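Local coordinates for protein homoaconitase small subunit (Methanocaldococcus jannaschii, PDB 2PKP) that forms the small subunit of a homoaconitase that reversibly dehydrates (R)-homocitrate to cis-homoaconitate and hydrates the latter to homoisocitrate, at residues Ala81-Ser86 with Ala105-Ile110; Gly99-Ile104 with Glu145-Gly150. One frame throughout, in Å; residues are numbered along the deposited sequence.

Contact 1 (Ala81-Ser86 with Ala105-Ile110)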
# COMPACT_ATOMS: atom_id res chain seq x y z
N ALA A 81 5.65 -6.67 -0.97
CA ALA A 81 6.86 -7.26 -1.53
C ALA A 81 7.34 -8.50 -0.81
O ALA A 81 7.06 -8.72 0.37
CB ALA A 81 7.99 -6.21 -1.55
N VAL A 82 8.08 -9.32 -1.55
CA VAL A 82 8.66 -10.53 -1.01
C VAL A 82 10.13 -10.45 -1.36
O VAL A 82 10.49 -10.20 -2.52
CB VAL A 82 8.07 -11.79 -1.68
CG1 VAL A 82 8.76 -13.03 -1.18
CG2 VAL A 82 6.58 -11.86 -1.40
N ILE A 83 10.99 -10.64 -0.37
CA ILE A 83 12.42 -10.61 -0.61
C ILE A 83 12.93 -12.04 -0.51
O ILE A 83 12.69 -12.72 0.48
CB ILE A 83 13.14 -9.75 0.46
CG1 ILE A 83 12.52 -8.35 0.52
CG2 ILE A 83 14.63 -9.63 0.11
CD1 ILE A 83 13.07 -7.49 1.67
N ALA A 84 13.63 -12.50 -1.55
CA ALA A 84 14.16 -13.86 -1.54
C ALA A 84 15.49 -13.92 -2.28
O ALA A 84 15.86 -12.99 -3.01
CB ALA A 84 13.16 -14.83 -2.17
N LYS A 85 16.22 -15.03 -2.09
CA LYS A 85 17.50 -15.22 -2.78
C LYS A 85 17.20 -15.53 -4.24
O LYS A 85 17.95 -15.15 -5.13
CB LYS A 85 18.29 -16.37 -2.16
CG LYS A 85 18.80 -16.10 -0.76
CD LYS A 85 19.68 -17.24 -0.28
CE LYS A 85 20.19 -17.01 1.13
NZ LYS A 85 21.05 -18.14 1.59
N SER A 86 16.10 -16.24 -4.48
CA SER A 86 15.66 -16.57 -5.83
C SER A 86 14.18 -16.93 -5.81
O SER A 86 13.63 -17.33 -4.78
CB SER A 86 16.49 -17.72 -6.42
OG SER A 86 16.35 -18.91 -5.67
N ALA A 105 17.70 -10.66 -3.15
CA ALA A 105 18.77 -10.20 -2.26
C ALA A 105 19.31 -11.36 -1.43
O ALA A 105 18.71 -12.44 -1.38
CB ALA A 105 18.23 -9.11 -1.32
N ASN A 106 20.45 -11.14 -0.78
CA ASN A 106 21.02 -12.18 0.07
C ASN A 106 20.27 -12.11 1.39
O ASN A 106 20.65 -11.36 2.30
CB ASN A 106 22.52 -11.96 0.31
CG ASN A 106 23.11 -13.04 1.20
OD1 ASN A 106 22.44 -14.01 1.57
ND2 ASN A 106 24.38 -12.87 1.56
N THR A 107 19.20 -12.89 1.50
CA THR A 107 18.38 -12.86 2.70
C THR A 107 19.03 -13.44 3.95
O THR A 107 18.41 -13.45 5.01
CB THR A 107 17.02 -13.54 2.47
OG1 THR A 107 17.23 -14.89 2.06
CG2 THR A 107 16.25 -12.79 1.40
N ASP A 108 20.25 -13.95 3.84
CA ASP A 108 20.92 -14.46 5.04
C ASP A 108 21.21 -13.23 5.92
O ASP A 108 21.42 -13.35 7.13
CB ASP A 108 22.25 -15.16 4.71
CG ASP A 108 22.06 -16.48 3.96
OD1 ASP A 108 20.96 -17.08 4.04
OD2 ASP A 108 23.03 -16.93 3.31
N GLU A 109 21.20 -12.05 5.30
CA GLU A 109 21.47 -10.80 6.00
C GLU A 109 20.27 -10.31 6.80
O GLU A 109 20.38 -9.36 7.57
CB GLU A 109 21.88 -9.70 5.01
CG GLU A 109 23.14 -9.98 4.20
CD GLU A 109 24.42 -9.95 5.04
OE1 GLU A 109 24.36 -9.54 6.22
OE2 GLU A 109 25.49 -10.31 4.51
N ILE A 110 19.13 -10.95 6.60
CA ILE A 110 17.90 -10.56 7.28
C ILE A 110 17.39 -11.62 8.24
O ILE A 110 17.34 -12.81 7.90
CB ILE A 110 16.79 -10.24 6.25
CG1 ILE A 110 17.30 -9.19 5.25
CG2 ILE A 110 15.55 -9.74 6.97
CD1 ILE A 110 16.36 -8.97 4.06
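A84 and A105 join the two backbones through one hydrogen bond, A105 N to A84 O (3.0 Å, N-H...O angle 156°), and just beyond it K85 CA, 3.3 Å from A105 O, makes a CA-H...O contact with it. K85 then bridges to the short 3-10 segment 107-109. Extended beyond CG, its side chain carries NZ to the carboxylate of D108, whose side chain it crosses at about a right angle. The salt bridge is uneven: NZ meets D108 OD1 at 2.7 Å on the syn side, 33° out of the carboxylate plane, while its bond to D108 OD2 is weak at 2.9 Å. On the way, K85 CG passes T107 OG1 at 3.4 Å, a hydroxyl hydrogen-bonded to A57 O at the end of strand 54-57.

This is the C-terminal end of a beta-alpha-beta unit, made of parallel strands 81-84 and 101-104 joined by helix 89-98. As the chain leaves the second strand, A105 N adds one more bond to their pairing, and the loop then bends across the end of strand 81-84. An Asx turn helps shape the bend: N106 OD1 accepts from D108 N at 3.2 Å, the donor lying well above the amide plane.

Beneath the polar bridge lies an apolar layer. The T107 rotamer (chi1 59°) puts OG1 on the side of K85 and CG2, anti to the carbonyl carbon, on the side of I83; CG2 sits 3.8 Å from I83 CG2 and close to A84 CA. I83 and T107 lie alongside, pointing opposite ways. The same CG2 branch of I83 also reaches A105 CB at 3.9 Å, whereas CD1 approaches I110 CD1 more loosely; I83 also packs on I118 of strand 115-119 and I125 of strand 124-127.

Contact 2 (Gly99-Ile104 with Glu145-Gly150)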
# COMPACT_ATOMS: atom_id res chain seq x y z
N GLY A 99 0.69 -7.36 -9.11
CA GLY A 99 1.25 -6.19 -8.43
C GLY A 99 2.07 -6.49 -7.18
O GLY A 99 2.33 -5.60 -6.38
N LEU A 100 2.45 -7.75 -7.00
CA LEU A 100 3.26 -8.14 -5.84
C LEU A 100 4.72 -8.05 -6.28
O LEU A 100 5.11 -8.70 -7.25
CB LEU A 100 2.92 -9.58 -5.41
CG LEU A 100 3.68 -10.17 -4.22
CD1 LEU A 100 3.47 -9.31 -2.98
CD2 LEU A 100 3.21 -11.61 -3.98
N ILE A 101 5.52 -7.26 -5.57
CA ILE A 101 6.92 -7.06 -5.95
C ILE A 101 7.93 -8.10 -5.47
O ILE A 101 8.17 -8.25 -4.27
CB ILE A 101 7.41 -5.68 -5.49
CG1 ILE A 101 6.48 -4.59 -6.03
CG2 ILE A 101 8.84 -5.43 -5.99
CD1 ILE A 101 6.67 -3.23 -5.36
N PRO A 102 8.54 -8.83 -6.41
CA PRO A 102 9.53 -9.84 -6.05
C PRO A 102 10.90 -9.15 -6.04
O PRO A 102 11.32 -8.58 -7.05
CB PRO A 102 9.43 -10.86 -7.17
CG PRO A 102 8.27 -10.37 -8.06
CD PRO A 102 8.25 -8.89 -7.84
N ILE A 103 11.57 -9.18 -4.90
CA ILE A 103 12.88 -8.56 -4.76
C ILE A 103 13.94 -9.62 -4.47
O ILE A 103 13.74 -10.48 -3.61
CB ILE A 103 12.84 -7.52 -3.63
CG1 ILE A 103 11.91 -6.37 -4.05
CG2 ILE A 103 14.24 -7.02 -3.32
CD1 ILE A 103 11.54 -5.46 -2.93
N ILE A 104 15.05 -9.58 -5.21
CA ILE A 104 16.14 -10.53 -5.01
C ILE A 104 17.25 -9.92 -4.16
O ILE A 104 17.67 -8.80 -4.40
CB ILE A 104 16.74 -10.97 -6.37
CG1 ILE A 104 15.69 -11.75 -7.16
CG2 ILE A 104 18.00 -11.83 -6.16
CD1 ILE A 104 16.15 -12.17 -8.55
N GLU A 145 7.11 -2.13 -15.51
CA GLU A 145 5.97 -1.33 -15.96
C GLU A 145 4.65 -1.92 -15.45
O GLU A 145 3.80 -1.20 -14.93
CB GLU A 145 5.93 -1.24 -17.49
CG GLU A 145 7.16 -0.58 -18.10
CD GLU A 145 7.04 -0.41 -19.61
OE1 GLU A 145 6.81 -1.43 -20.31
OE2 GLU A 145 7.19 0.73 -20.09
N ILE A 146 4.50 -3.23 -15.61
CA ILE A 146 3.30 -3.91 -15.15
C ILE A 146 3.15 -3.69 -13.64
O ILE A 146 2.06 -3.37 -13.16
CB ILE A 146 3.36 -5.42 -15.46
CG1 ILE A 146 3.32 -5.62 -16.98
CG2 ILE A 146 2.21 -6.15 -14.78
CD1 ILE A 146 3.55 -7.05 -17.43
N LEU A 147 4.25 -3.84 -12.91
CA LEU A 147 4.23 -3.64 -11.46
C LEU A 147 3.82 -2.21 -11.14
O LEU A 147 2.99 -1.97 -10.26
CB LEU A 147 5.61 -3.91 -10.85
CG LEU A 147 6.04 -5.36 -10.67
CD1 LEU A 147 7.45 -5.40 -10.10
CD2 LEU A 147 5.07 -6.08 -9.74
N ALA A 148 4.43 -1.25 -11.84
CA ALA A 148 4.14 0.16 -11.62
C ALA A 148 2.64 0.43 -11.78
O ALA A 148 2.07 1.26 -11.07
CB ALA A 148 4.93 1.01 -12.60
N ALA A 149 2.00 -0.28 -12.71
CA ALA A 149 0.58 -0.09 -12.94
C ALA A 149 -0.24 -0.86 -11.90
O ALA A 149 -1.46 -0.70 -11.82
CB ALA A 149 0.21 -0.56 -14.35
N GLY A 150 0.44 -1.68 -11.10
CA GLY A 150 -0.25 -2.45 -10.08
C GLY A 150 -0.77 -3.81 -10.52
O GLY A 150 -1.59 -4.43 -9.83
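L147 carries most of this contact, sending its two methyls to the chain at the start of strand 101-104. With CG anti to the carbonyl carbon (chi1 -77°), the branch point swings toward the 99-104 chain, which the bond from CA to CB does not itself face. CD2 then comes down on the backbone, 3.6 Å from L100 O and 4.0 Å from G99 C. I101 CG1 lies over both methyls almost equally, 4.2 Å from L147 CD2 and 4.3 Å from L147 CD1, while the contact with the proline ring, at P102 CD, belongs to L147 CD1 (4.2 Å). L100 points away at CB and packs on V71 and I74 of helix 68-75. I96 of helix 89-98 touches both L147 and P102, so the leucine lies in a buried apolar setting.

No hydrogen bond crosses between the segments, and where they come closest the backbones meet directly: G99 CA lies 3.6 Å from G150 O, an approach that leaves no room for a side chain at G99. The positive phi of G150, 89°, goes with its place at a helix end, and G99 has a similar phi of 87°. G99 O has a separate partner in K80 NZ. What meets here is a pair of helix ends, those of helices 89-98 and 141-148, each finished by a glycine in a Schellman motif.

In the fold
The segments alternate along the chain, 81-86 and 99-104 preceding 105-110 and 145-150, so the two contacts interlock within one fold. Their centres lie about 16 Å apart. Strands 81-84 and 101-104 are parallel neighbours in the mixed sheet, paired through V82 O with I103 N and A84 N with I103 O. At the C-terminal end of this pair, contact 1 folds the chain leaving the outer strand back over the end of 81-84; at the other end, contact 2 sets the start of the outer strand against helix 141-148. Both lie away from the zinc site and the YLRT motif, whose R26 is critical for substrate specificity.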